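Side-chain contacts in protein LigF (Sphingobium sp. SYK-6, PDB 4XT0), which cleaves beta-aryl ether bonds of lignin, is a member of the glutathione S-transferase superfamily and carries bound glutathione: residues K65-S70 with C74-D79; I117-G122 with R153-G158; R169-S174 with G212-Y217; E180-S183 with Y187-D190. All blocks are in the same frame, centred on the assembly; numbering follows the deposited sequence.

Interaction 1 of 4, residues K65-S70 with C74-D79; sequences KVVTES and CEYLED. With GSH (glutathione), chain B.
V67 and Y76 pack together where the edge strand 65-68 of the thioredoxin-like domain gives way to helix 70-80, the strand-to-helix joint that cradles the glutamyl end of glutathione in this superfamily. The methyl CG2 of V67 stands 3.8 Å above the centre of the Y76 ring and only 4° off its normal, a nearly ideal CH-pi contact over one face. V67 turns CG1 anti to its amide nitrogen (chi1 -178°), which leaves CG2, anti to the carbonyl carbon, to meet the ring. The phenol reaches on to a second partner, as its OH is hydrogen-bonded to H62 ND1. F94 of the second subunit also packs on V67.

Beyond the strand, E69 takes the N-cap position with positive phi and bends at chi2, presenting OE1 to glutathione N1 at 2.7 Å. K104 of the second subunit forms a salt bridge with the same oxygen, so the second subunit reaches the E69 carboxylate that holds the ligand. S70 opens the helix and holds the ligand carboxylate twice: its N lies 2.8 Å from O11 and its OG 2.7 Å from O12. The start of the helix would probably favour this negative charge. K19 is a further partner of the S70 hydroxyl. The first turn closes with C74 N bonded to S70 O at 3.3 Å, with an N-H...O angle of 159°.

Interaction 2 of 4, residues I117-G122 with R153-G158; sequences IGWAFG and RRARNG
W119 sets the benzo edge of its indole against the methyl group of A155, with CE3 3.8 Å from CB and the methyl carbon lying in the ring plane. The pair joins the C-terminal end of helix 93-121 to the end of helix 146-157 in the all-helical domain of the glutathione S-transferase fold. A small residue at the crossing allows a close approach: the CA atoms of A120 and A155 are 5.0 Å apart.

The indole leaves its helix with CG anti to the carbonyl carbon (chi1 -81°), a turn that presents its edge, not its face, to A155; the ring also touches Q148 and K151 of helix 146-157. It meets W152 edge to face. W152 NE1 is hydrogen-bonded to glutathione, and the W119 side chain itself comes within about 4 Å of the ligand. F159 packs on both W119 and A120, covering the junction just beyond the positive-phi residue G158.

No hydrogen bond spans the interface. Instead W119 O faces A155, 3.3 Å from its CB and 3.4 Å from its CA, the latter a bent CA-H...O contact with an angle of 129° at the hydrogen.

Interaction 3 of 4, residues R169-S174 with G212-Y217; sequences RKVGVS and GFFGDY
F214 and Y217 are the two rings by which the loop 212-217 rests on V171 and G172 of helix 161-182, a worked example of aromatic side chains tying an irregular segment to a regular one. G212 begins a type I beta turn that ends at G215. Within it, F213 places its CB 3.4 Å above the plane of the F214 ring, offset toward the rim, so F213 CB lies over one face of that ring. F214 then reaches the helix: its CD1 lies 3.7 Å from V171 CG1, and its CE1 is 4.0 Å from V171 CG2, so one flank of the ring meets both branches of the valine. The two side chains run at about a right angle. G215 completes the turn, and the chain coils on through D216 in helical backbone angles, with Y217 N bonded to F214 O.

The Y217 ring comes obliquely onto the G172 backbone. With CG anti to the carbonyl carbon (chi1 -65°), it brings its CD2-CE2 side to the glycine, CD2 lying 3.6 Å from G172 CA, an approach this near because G172 has no side chain. Within the helix, K170 O accepts hydrogen bonds from S174 N and S174 OG, from opposite faces of its plane.

The loop connects helix 195-204 to helix 224-235. It lies on helix 161-182 and also touches I117 of helix 93-121, while K170, V173 and S174 pack on Y109 of that same helix, and R169 and K170 meet E147 of the second subunit.

Interaction 4 of 4, residues E180-S183 with Y187-D190; sequences ETLS and YLVD
L182 and L188 pack against each other, crossing obliquely, at the C-terminal end of helix 161-182, where the chain turns into the loop before helix 195-204 in the all-helical C-terminal domain of the glutathione S-transferase fold. The apolar contact centres on a single methyl: L188 CD2 lies 3.8 Å from L182 CG and is also close to both L182 methyls. Both leucines adopt nearly the same conformation, CG anti to the carbonyl carbon and a second torsion of 169°, and this carries their branched ends together although neither CB faces the other segment. L226 and W229 of helix 224-235 pack on L182, and W102 of helix 93-121 touches both T181 and L188, so the leucine pair is enclosed by other helices.

Contacts between methyl groups and backbone make up the second kind. L182 CD2 rests 4.0 Å from Y187 C. T181 holds CG2 anti to its amide nitrogen, which brings that methyl to L188 O at 3.7 Å.

Hydrogen bonding does not cross between the segments; polar groups of both find partners outside the pair. L188 N donates a hydrogen bond to D197 OD1. On the other branch of T181, OG1 is hydrogen-bonded to R177 NH1, one helical turn back.

The four contacts follow one chain from the glutathione-binding domain into the helical one. Interaction 1 binds the ligand directly, whereas interaction 2, its centre about 29 Å away on the opposite side of the chain's centre, brings the W119 side chain within about 4 Å of a bound glutathione. Interactions 2 and 3 touch: I117 CG2 lies 3.9 Å from F214 CZ, so the loop 212-217 is packed against helix 93-121 as well as helix 161-182. That second helix also serves interaction 4, whose centre is about 18 Å from that of interaction 3 and which is nested inside its chain loop. Interactions 1 and 3 both meet the second subunit.

Interaction 1 of 4, residues K65-S70 with C74-D79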
loop_
_atom_site.group_PDB
_atom_site.type_symbol
_atom_site.label_atom_id
_atom_site.label_comp_id
_atom_site.label_asym_id
_atom_site.label_seq_id
_atom_site.Cartn_x
_atom_site.Cartn_y
_atom_site.Cartn_z
ATOM N N LYS A 65 -3.660 8.583 22.316
ATOM C CA LYS A 65 -4.105 7.963 21.075
ATOM C C LYS A 65 -2.921 7.267 20.406
ATOM O O LYS A 65 -1.827 7.826 20.331
ATOM C CB LYS A 65 -4.733 9.012 20.140
ATOM C CG LYS A 65 -5.976 9.689 20.734
ATOM C CD LYS A 65 -6.474 10.842 19.857
ATOM C CE LYS A 65 -7.814 11.383 20.376
ATOM N NZ LYS A 65 -8.371 12.521 19.572
ATOM N N VAL A 66 -3.134 6.045 19.923
ATOM C CA VAL A 66 -2.071 5.329 19.214
ATOM C C VAL A 66 -2.290 5.326 17.697
ATOM O O VAL A 66 -3.345 4.926 17.217
ATOM C CB VAL A 66 -1.966 3.880 19.697
ATOM C CG1 VAL A 66 -0.828 3.174 18.968
ATOM C CG2 VAL A 66 -1.763 3.852 21.205
ATOM N N VAL A 67 -1.293 5.799 16.961
ATOM C CA VAL A 67 -1.304 5.779 15.508
ATOM C C VAL A 67 -0.299 4.716 15.027
ATOM O O VAL A 67 0.863 4.712 15.453
ATOM C CB VAL A 67 -0.952 7.189 14.931
ATOM C CG1 VAL A 67 -1.009 7.185 13.392
ATOM C CG2 VAL A 67 -1.906 8.236 15.516
ATOM N N THR A 68 -0.747 3.804 14.163
ATOM C CA THR A 68 0.147 2.797 13.586
ATOM C C THR A 68 0.197 2.893 12.057
ATOM O O THR A 68 -0.553 3.689 11.462
ATOM C CB THR A 68 -0.280 1.360 13.946
ATOM O OG1 THR A 68 -1.579 1.115 13.404
ATOM C CG2 THR A 68 -0.313 1.144 15.466
ATOM N N GLU A 69 1.040 2.030 11.461
ATOM C CA GLU A 69 1.438 2.035 10.037
ATOM C C GLU A 69 2.405 3.191 9.760
ATOM O O GLU A 69 2.007 4.344 9.794
ATOM C CB GLU A 69 0.219 2.128 9.096
ATOM C CG GLU A 69 -0.715 0.929 9.195
ATOM C CD GLU A 69 -0.039 -0.356 8.750
ATOM O OE1 GLU A 69 0.573 -0.369 7.653
ATOM O OE2 GLU A 69 -0.097 -1.338 9.514
ATOM N N SER A 70 3.673 2.869 9.487
ATOM C CA SER A 70 4.715 3.889 9.311
ATOM C C SER A 70 4.304 5.054 8.396
ATOM O O SER A 70 4.436 6.217 8.779
ATOM C CB SER A 70 6.000 3.231 8.789
ATOM O OG SER A 70 5.775 2.523 7.576
ATOM N N CYS A 74 3.481 9.296 9.471
ATOM C CA CYS A 74 4.126 10.480 8.887
ATOM C C CYS A 74 3.068 11.457 8.389
ATOM O O CYS A 74 3.164 12.650 8.662
ATOM C CB CYS A 74 5.071 10.099 7.735
ATOM S SG CYS A 74 6.404 8.956 8.209
ATOM N N GLU A 75 2.052 10.949 7.684
ATOM C CA GLU A 75 0.966 11.813 7.199
ATOM C C GLU A 75 0.204 12.425 8.372
ATOM O O GLU A 75 -0.171 13.595 8.322
ATOM C CB GLU A 75 0.005 11.044 6.276
ATOM C CG GLU A 75 0.627 10.630 4.916
ATOM C CD GLU A 75 -0.099 11.241 3.722
ATOM O OE1 GLU A 75 -0.559 12.395 3.826
ATOM O OE2 GLU A 75 -0.205 10.569 2.678
ATOM N N TYR A 76 0.002 11.640 9.430
ATOM C CA TYR A 76 -0.614 12.140 10.656
ATOM C C TYR A 76 0.169 13.311 11.243
ATOM O O TYR A 76 -0.417 14.300 11.674
ATOM C CB TYR A 76 -0.732 11.013 11.699
ATOM C CG TYR A 76 -1.271 11.476 13.052
ATOM C CD1 TYR A 76 -2.633 11.650 13.251
ATOM C CD2 TYR A 76 -0.411 11.708 14.131
ATOM C CE1 TYR A 76 -3.149 12.058 14.495
ATOM C CE2 TYR A 76 -0.906 12.120 15.382
ATOM C CZ TYR A 76 -2.277 12.285 15.554
ATOM O OH TYR A 76 -2.791 12.686 16.772
ATOM N N LEU A 77 1.496 13.217 11.250
ATOM C CA LEU A 77 2.314 14.278 11.847
ATOM C C LEU A 77 2.226 15.560 11.014
ATOM O O LEU A 77 2.256 16.679 11.540
ATOM C CB LEU A 77 3.772 13.805 11.986
ATOM C CG LEU A 77 3.953 12.742 13.083
ATOM C CD1 LEU A 77 5.333 12.106 13.013
ATOM C CD2 LEU A 77 3.713 13.333 14.483
ATOM N N GLU A 78 2.113 15.403 9.702
ATOM C CA GLU A 78 1.931 16.566 8.832
ATOM C C GLU A 78 0.504 17.134 8.951
ATOM O O GLU A 78 0.305 18.353 8.850
ATOM C CB GLU A 78 2.269 16.194 7.378
ATOM C CG GLU A 78 3.775 16.362 7.041
ATOM C CD GLU A 78 4.242 17.818 7.071
ATOM O OE1 GLU A 78 3.418 18.711 6.777
ATOM O OE2 GLU A 78 5.434 18.079 7.383
ATOM N N ASP A 79 -0.479 16.264 9.191
ATOM C CA ASP A 79 -1.873 16.713 9.375
ATOM C C ASP A 79 -2.003 17.540 10.663
ATOM O O ASP A 79 -2.736 18.535 10.715
ATOM C CB ASP A 79 -2.839 15.517 9.453
ATOM C CG ASP A 79 -3.194 14.927 8.074
ATOM O OD1 ASP A 79 -2.967 15.594 7.036
ATOM O OD2 ASP A 79 -3.721 13.788 8.038
HETATM N N1 GSH B . 2.726 -2.051 7.540
HETATM C CA1 GSH B . 3.497 -1.836 8.774
HETATM C C1 GSH B . 4.122 -0.446 8.829
HETATM O O11 GSH B . 4.237 0.129 9.894
HETATM O O12 GSH B . 4.573 0.159 7.718
HETATM C CB1 GSH B . 4.609 -2.902 8.837
HETATM C CG1 GSH B . 5.304 -2.790 10.191
HETATM C CD1 GSH B . 6.481 -3.746 10.248
HETATM O OE1 GSH B . 6.638 -4.576 9.374
HETATM N N2 GSH B . 7.348 -3.660 11.277
HETATM C CA2 GSH B . 8.498 -4.574 11.367
HETATM C C2 GSH B . 8.372 -5.405 12.626
HETATM O O2 GSH B . 7.724 -4.975 13.563
HETATM C CB2 GSH B . 9.791 -3.754 11.477
HETATM S SG2 GSH B . 10.208 -2.909 9.918
HETATM N N3 GSH B . 8.987 -6.619 12.731
HETATM C CA3 GSH B . 8.865 -7.376 13.989
HETATM C C3 GSH B . 7.991 -8.607 13.888
HETATM O O31 GSH B . 8.092 -9.465 14.737
HETATM O O32 GSH B . 7.103 -8.759 12.884
#

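Interaction 2 of 4, residues I117-G122 with R153-G158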
loop_
_atom_site.group_PDB
_atom_site.type_symbol
_atom_site.label_atom_id
_atom_site.label_comp_id
_atom_site.label_asym_id
_atom_site.label_seq_id
_atom_site.Cartn_x
_atom_site.Cartn_y
_atom_site.Cartn_z
ATOM N N ILE A 117 14.603 -10.396 1.721
ATOM C CA ILE A 117 16.010 -10.776 1.733
ATOM C C ILE A 117 16.578 -10.593 3.148
ATOM O O ILE A 117 17.357 -11.418 3.622
ATOM C CB ILE A 117 16.815 -9.969 0.697
ATOM C CG1 ILE A 117 16.267 -10.235 -0.712
ATOM C CG2 ILE A 117 18.288 -10.324 0.761
ATOM C CD1 ILE A 117 15.938 -11.698 -0.971
ATOM N N GLY A 118 16.152 -9.525 3.824
ATOM C CA GLY A 118 16.515 -9.287 5.213
ATOM C C GLY A 118 16.108 -10.393 6.182
ATOM O O GLY A 118 16.903 -10.790 7.038
ATOM N N TRP A 119 14.880 -10.894 6.059
ATOM C CA TRP A 119 14.418 -11.996 6.909
ATOM C C TRP A 119 15.214 -13.278 6.668
ATOM O O TRP A 119 15.455 -14.059 7.593
ATOM C CB TRP A 119 12.925 -12.270 6.688
ATOM C CG TRP A 119 12.021 -11.330 7.439
ATOM C CD1 TRP A 119 11.568 -10.109 7.018
ATOM C CD2 TRP A 119 11.466 -11.530 8.747
ATOM N NE1 TRP A 119 10.766 -9.543 7.978
ATOM C CE2 TRP A 119 10.687 -10.394 9.049
ATOM C CE3 TRP A 119 11.548 -12.561 9.686
ATOM C CZ2 TRP A 119 9.998 -10.259 10.254
ATOM C CZ3 TRP A 119 10.863 -12.424 10.879
ATOM C CH2 TRP A 119 10.099 -11.282 11.152
ATOM N N ALA A 120 15.621 -13.495 5.423
ATOM C CA ALA A 120 16.335 -14.710 5.062
ATOM C C ALA A 120 17.758 -14.716 5.625
ATOM O O ALA A 120 18.219 -15.730 6.142
ATOM C CB ALA A 120 16.360 -14.879 3.545
ATOM N N PHE A 121 18.440 -13.578 5.542
ATOM C CA PHE A 121 19.861 -13.526 5.881
ATOM C C PHE A 121 20.192 -12.628 7.081
ATOM O O PHE A 121 21.232 -12.804 7.720
ATOM C CB PHE A 121 20.662 -13.045 4.669
ATOM C CG PHE A 121 20.401 -13.824 3.413
ATOM C CD1 PHE A 121 20.352 -15.206 3.433
ATOM C CD2 PHE A 121 20.200 -13.169 2.209
ATOM C CE1 PHE A 121 20.116 -15.921 2.269
ATOM C CE2 PHE A 121 19.958 -13.875 1.047
ATOM C CZ PHE A 121 19.913 -15.251 1.076
ATOM N N GLY A 122 19.314 -11.674 7.384
ATOM C CA GLY A 122 19.643 -10.593 8.301
ATOM C C GLY A 122 19.482 -10.780 9.805
ATOM O O GLY A 122 20.274 -10.229 10.571
ATOM N N ARG A 153 9.539 -18.380 10.978
ATOM C CA ARG A 153 9.889 -19.782 10.744
ATOM C C ARG A 153 10.904 -19.925 9.617
ATOM O O ARG A 153 11.847 -20.709 9.711
ATOM C CB ARG A 153 8.634 -20.603 10.426
ATOM C CG ARG A 153 7.701 -20.764 11.608
ATOM C CD ARG A 153 6.588 -21.754 11.320
ATOM N NE ARG A 153 5.800 -22.041 12.518
ATOM C CZ ARG A 153 4.784 -21.294 12.937
ATOM N NH1 ARG A 153 4.435 -20.217 12.248
ATOM N NH2 ARG A 153 4.117 -21.623 14.040
ATOM N N ARG A 154 10.697 -19.154 8.556
ATOM C CA ARG A 154 11.578 -19.171 7.396
ATOM C C ARG A 154 12.900 -18.443 7.672
ATOM O O ARG A 154 13.927 -18.762 7.068
ATOM C CB ARG A 154 10.858 -18.559 6.191
ATOM C CG ARG A 154 9.687 -19.404 5.696
ATOM C CD ARG A 154 8.917 -18.714 4.562
ATOM N NE ARG A 154 8.114 -19.676 3.806
ATOM C CZ ARG A 154 7.140 -19.352 2.960
ATOM N NH1 ARG A 154 6.824 -18.080 2.756
ATOM N NH2 ARG A 154 6.470 -20.305 2.327
ATOM N N ALA A 155 12.875 -17.477 8.590
ATOM C CA ALA A 155 14.101 -16.804 9.039
ATOM C C ALA A 155 15.039 -17.764 9.776
ATOM O O ALA A 155 16.262 -17.693 9.630
ATOM C CB ALA A 155 13.761 -15.619 9.933
ATOM N N ARG A 156 14.455 -18.653 10.574
ATOM C CA ARG A 156 15.222 -19.616 11.358
ATOM C C ARG A 156 15.540 -20.877 10.551
ATOM O O ARG A 156 16.607 -21.471 10.720
ATOM C CB ARG A 156 14.458 -19.984 12.641
ATOM C CG ARG A 156 15.131 -21.040 13.527
ATOM C CD ARG A 156 14.167 -21.541 14.606
ATOM N NE ARG A 156 14.743 -22.561 15.480
ATOM C CZ ARG A 156 15.233 -22.319 16.692
ATOM N NH1 ARG A 156 15.736 -23.307 17.420
ATOM N NH2 ARG A 156 15.222 -21.083 17.177
ATOM N N ASN A 157 14.629 -21.267 9.661
ATOM C CA ASN A 157 14.715 -22.571 9.002
ATOM C C ASN A 157 15.011 -22.519 7.497
ATOM O O ASN A 157 15.537 -23.482 6.938
ATOM C CB ASN A 157 13.416 -23.350 9.233
ATOM C CG ASN A 157 13.134 -23.597 10.707
ATOM O OD1 ASN A 157 12.033 -23.318 11.191
ATOM N ND2 ASN A 157 14.123 -24.127 11.425
ATOM N N GLY A 158 14.658 -21.417 6.839
ATOM C CA GLY A 158 14.970 -21.250 5.428
ATOM C C GLY A 158 13.830 -20.829 4.510
ATOM O O GLY A 158 12.710 -21.334 4.614
#

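Interaction 3 of 4, residues R169-S174 with G212-Y217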
loop_
_atom_site.group_PDB
_atom_site.type_symbol
_atom_site.label_atom_id
_atom_site.label_comp_id
_atom_site.label_asym_id
_atom_site.label_seq_id
_atom_site.Cartn_x
_atom_site.Cartn_y
_atom_site.Cartn_z
ATOM N N ARG A 169 15.138 -10.102 -8.046
ATOM C CA ARG A 169 14.763 -9.416 -9.290
ATOM C C ARG A 169 13.946 -8.155 -9.033
ATOM O O ARG A 169 14.122 -7.143 -9.710
ATOM C CB ARG A 169 13.960 -10.310 -10.239
ATOM C CG ARG A 169 13.808 -9.632 -11.614
ATOM C CD ARG A 169 12.597 -10.052 -12.429
ATOM N NE ARG A 169 11.402 -9.296 -12.092
ATOM C CZ ARG A 169 10.341 -9.845 -11.524
ATOM N NH1 ARG A 169 10.359 -11.141 -11.257
ATOM N NH2 ARG A 169 9.276 -9.113 -11.228
ATOM N N LYS A 170 13.030 -8.217 -8.074
ATOM C CA LYS A 170 12.201 -7.060 -7.768
ATOM C C LYS A 170 13.024 -5.927 -7.141
ATOM O O LYS A 170 12.743 -4.744 -7.364
ATOM C CB LYS A 170 11.046 -7.470 -6.855
ATOM C CG LYS A 170 9.907 -8.152 -7.604
ATOM C CD LYS A 170 9.463 -9.425 -6.921
ATOM C CE LYS A 170 8.536 -9.142 -5.767
ATOM N NZ LYS A 170 8.122 -10.383 -5.057
ATOM N N VAL A 171 14.049 -6.284 -6.371
ATOM C CA VAL A 171 14.949 -5.268 -5.843
ATOM C C VAL A 171 15.592 -4.536 -7.023
ATOM O O VAL A 171 15.675 -3.308 -7.030
ATOM C CB VAL A 171 16.049 -5.866 -4.914
ATOM C CG1 VAL A 171 17.046 -4.792 -4.507
ATOM C CG2 VAL A 171 15.426 -6.483 -3.674
ATOM N N GLY A 172 16.025 -5.295 -8.025
ATOM C CA GLY A 172 16.599 -4.714 -9.221
ATOM C C GLY A 172 15.624 -3.772 -9.898
ATOM O O GLY A 172 15.988 -2.651 -10.243
ATOM N N VAL A 173 14.383 -4.217 -10.080
ATOM C CA VAL A 173 13.338 -3.358 -10.637
ATOM C C VAL A 173 13.202 -2.087 -9.816
ATOM O O VAL A 173 13.111 -0.992 -10.378
ATOM C CB VAL A 173 11.962 -4.064 -10.696
ATOM C CG1 VAL A 173 10.862 -3.061 -11.016
ATOM C CG2 VAL A 173 11.979 -5.168 -11.726
ATOM N N SER A 174 13.218 -2.234 -8.489
ATOM C CA SER A 174 12.997 -1.101 -7.588
ATOM C C SER A 174 14.093 -0.058 -7.705
ATOM O O SER A 174 13.833 1.144 -7.737
ATOM C CB SER A 174 12.904 -1.570 -6.130
ATOM O OG SER A 174 11.775 -2.396 -5.914
ATOM N N GLY A 212 28.155 -5.662 0.406
ATOM C CA GLY A 212 26.867 -6.042 0.954
ATOM C C GLY A 212 26.037 -6.892 0.008
ATOM O O GLY A 212 26.524 -7.347 -1.033
ATOM N N PHE A 213 24.775 -7.097 0.373
ATOM C CA PHE A 213 23.867 -7.937 -0.399
ATOM C C PHE A 213 23.647 -7.371 -1.808
ATOM O O PHE A 213 23.577 -8.110 -2.786
ATOM C CB PHE A 213 22.503 -8.066 0.299
ATOM C CG PHE A 213 22.558 -8.604 1.718
ATOM C CD1 PHE A 213 23.653 -9.318 2.186
ATOM C CD2 PHE A 213 21.488 -8.384 2.585
ATOM C CE1 PHE A 213 23.682 -9.797 3.497
ATOM C CE2 PHE A 213 21.507 -8.863 3.889
ATOM C CZ PHE A 213 22.606 -9.572 4.346
ATOM N N PHE A 214 23.534 -6.051 -1.907
ATOM C CA PHE A 214 23.062 -5.426 -3.143
ATOM C C PHE A 214 24.088 -4.524 -3.813
ATOM O O PHE A 214 23.722 -3.586 -4.524
ATOM C CB PHE A 214 21.791 -4.620 -2.861
ATOM C CG PHE A 214 20.787 -5.354 -2.028
ATOM C CD1 PHE A 214 19.898 -6.244 -2.616
ATOM C CD2 PHE A 214 20.737 -5.168 -0.659
ATOM C CE1 PHE A 214 18.977 -6.929 -1.851
ATOM C CE2 PHE A 214 19.810 -5.848 0.114
ATOM C CZ PHE A 214 18.931 -6.729 -0.484
ATOM N N GLY A 215 25.365 -4.810 -3.588
ATOM C CA GLY A 215 26.439 -4.002 -4.137
ATOM C C GLY A 215 26.453 -3.965 -5.653
ATOM O O GLY A 215 26.863 -2.972 -6.256
ATOM N N ASP A 216 26.008 -5.050 -6.275
ATOM C CA ASP A 216 25.927 -5.100 -7.728
ATOM C C ASP A 216 24.749 -4.289 -8.273
ATOM O O ASP A 216 24.732 -3.915 -9.446
ATOM C CB ASP A 216 25.833 -6.547 -8.198
ATOM C CG ASP A 216 27.168 -7.267 -8.128
ATOM O OD1 ASP A 216 28.214 -6.582 -8.170
ATOM O OD2 ASP A 216 27.171 -8.512 -8.025
ATOM N N TYR A 217 23.769 -4.009 -7.423
ATOM C CA TYR A 217 22.606 -3.242 -7.860
ATOM C C TYR A 217 22.813 -1.750 -7.619
ATOM O O TYR A 217 22.490 -0.924 -8.473
ATOM C CB TYR A 217 21.336 -3.717 -7.142
ATOM C CG TYR A 217 20.924 -5.141 -7.458
ATOM C CD1 TYR A 217 21.427 -6.209 -6.721
ATOM C CD2 TYR A 217 20.030 -5.418 -8.485
ATOM C CE1 TYR A 217 21.053 -7.512 -6.999
ATOM C CE2 TYR A 217 19.644 -6.717 -8.768
ATOM C CZ TYR A 217 20.162 -7.764 -8.023
ATOM O OH TYR A 217 19.795 -9.067 -8.294
#

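Interaction 4 of 4, residues E180-S183 with Y187-D190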
loop_
_atom_site.group_PDB
_atom_site.type_symbol
_atom_site.label_atom_id
_atom_site.label_comp_id
_atom_site.label_asym_id
_atom_site.label_seq_id
_atom_site.Cartn_x
_atom_site.Cartn_y
_atom_site.Cartn_z
ATOM N N GLU A 180 15.891 5.966 -12.440
ATOM C CA GLU A 180 15.163 6.610 -13.524
ATOM C C GLU A 180 14.795 8.059 -13.175
ATOM O O GLU A 180 14.829 8.935 -14.032
ATOM C CB GLU A 180 13.912 5.791 -13.842
ATOM C CG GLU A 180 13.031 6.318 -14.943
ATOM C CD GLU A 180 11.838 5.405 -15.200
ATOM O OE1 GLU A 180 11.962 4.180 -14.973
ATOM O OE2 GLU A 180 10.777 5.911 -15.623
ATOM N N THR A 181 14.476 8.317 -11.910
ATOM C CA THR A 181 14.066 9.663 -11.512
ATOM C C THR A 181 15.243 10.442 -10.917
ATOM O O THR A 181 15.492 11.597 -11.288
ATOM C CB THR A 181 12.896 9.621 -10.499
ATOM O OG1 THR A 181 11.719 9.107 -11.141
ATOM C CG2 THR A 181 12.608 11.009 -9.934
ATOM N N LEU A 182 15.992 9.796 -10.030
ATOM C CA LEU A 182 17.056 10.479 -9.280
ATOM C C LEU A 182 18.287 10.793 -10.124
ATOM O O LEU A 182 19.129 11.597 -9.728
ATOM C CB LEU A 182 17.454 9.644 -8.055
ATOM C CG LEU A 182 16.306 9.574 -7.039
ATOM C CD1 LEU A 182 16.577 8.540 -5.941
ATOM C CD2 LEU A 182 16.064 10.954 -6.432
ATOM N N SER A 183 18.376 10.171 -11.293
ATOM C CA SER A 183 19.410 10.514 -12.255
ATOM C C SER A 183 19.088 11.826 -12.969
ATOM O O SER A 183 19.890 12.306 -13.758
ATOM C CB SER A 183 19.580 9.396 -13.290
ATOM O OG SER A 183 18.431 9.305 -14.129
ATOM N N TYR A 187 15.428 15.173 -5.790
ATOM C CA TYR A 187 14.506 14.480 -4.893
ATOM C C TYR A 187 13.402 13.827 -5.705
ATOM O O TYR A 187 13.213 14.163 -6.870
ATOM C CB TYR A 187 13.923 15.451 -3.854
ATOM C CG TYR A 187 14.957 16.019 -2.889
ATOM C CD1 TYR A 187 15.455 15.247 -1.846
ATOM C CD2 TYR A 187 15.417 17.326 -3.010
ATOM C CE1 TYR A 187 16.384 15.748 -0.960
ATOM C CE2 TYR A 187 16.364 17.841 -2.115
ATOM C CZ TYR A 187 16.835 17.044 -1.090
ATOM O OH TYR A 187 17.769 17.521 -0.189
ATOM N N LEU A 188 12.647 12.913 -5.098
ATOM C CA LEU A 188 11.725 12.103 -5.895
ATOM C C LEU A 188 10.598 12.943 -6.532
ATOM O O LEU A 188 10.228 12.695 -7.680
ATOM C CB LEU A 188 11.157 10.960 -5.052
ATOM C CG LEU A 188 12.232 9.911 -4.735
ATOM C CD1 LEU A 188 11.758 8.906 -3.692
ATOM C CD2 LEU A 188 12.696 9.195 -6.005
ATOM N N VAL A 189 10.085 13.943 -5.813
ATOM C CA VAL A 189 9.113 14.904 -6.384
ATOM C C VAL A 189 9.824 16.245 -6.567
ATOM O O VAL A 189 10.536 16.692 -5.663
ATOM C CB VAL A 189 7.870 15.076 -5.466
ATOM C CG1 VAL A 189 6.780 15.945 -6.144
ATOM C CG2 VAL A 189 7.310 13.691 -5.068
ATOM N N ASP A 190 9.633 16.897 -7.711
ATOM C CA ASP A 190 10.524 17.998 -8.084
ATOM C C ASP A 190 10.257 19.286 -7.300
ATOM O O ASP A 190 10.957 20.274 -7.478
ATOM C CB ASP A 190 10.474 18.273 -9.606
ATOM C CG ASP A 190 9.071 18.632 -10.132
ATOM O OD1 ASP A 190 8.173 19.008 -9.347
ATOM O OD2 ASP A 190 8.894 18.581 -11.373
#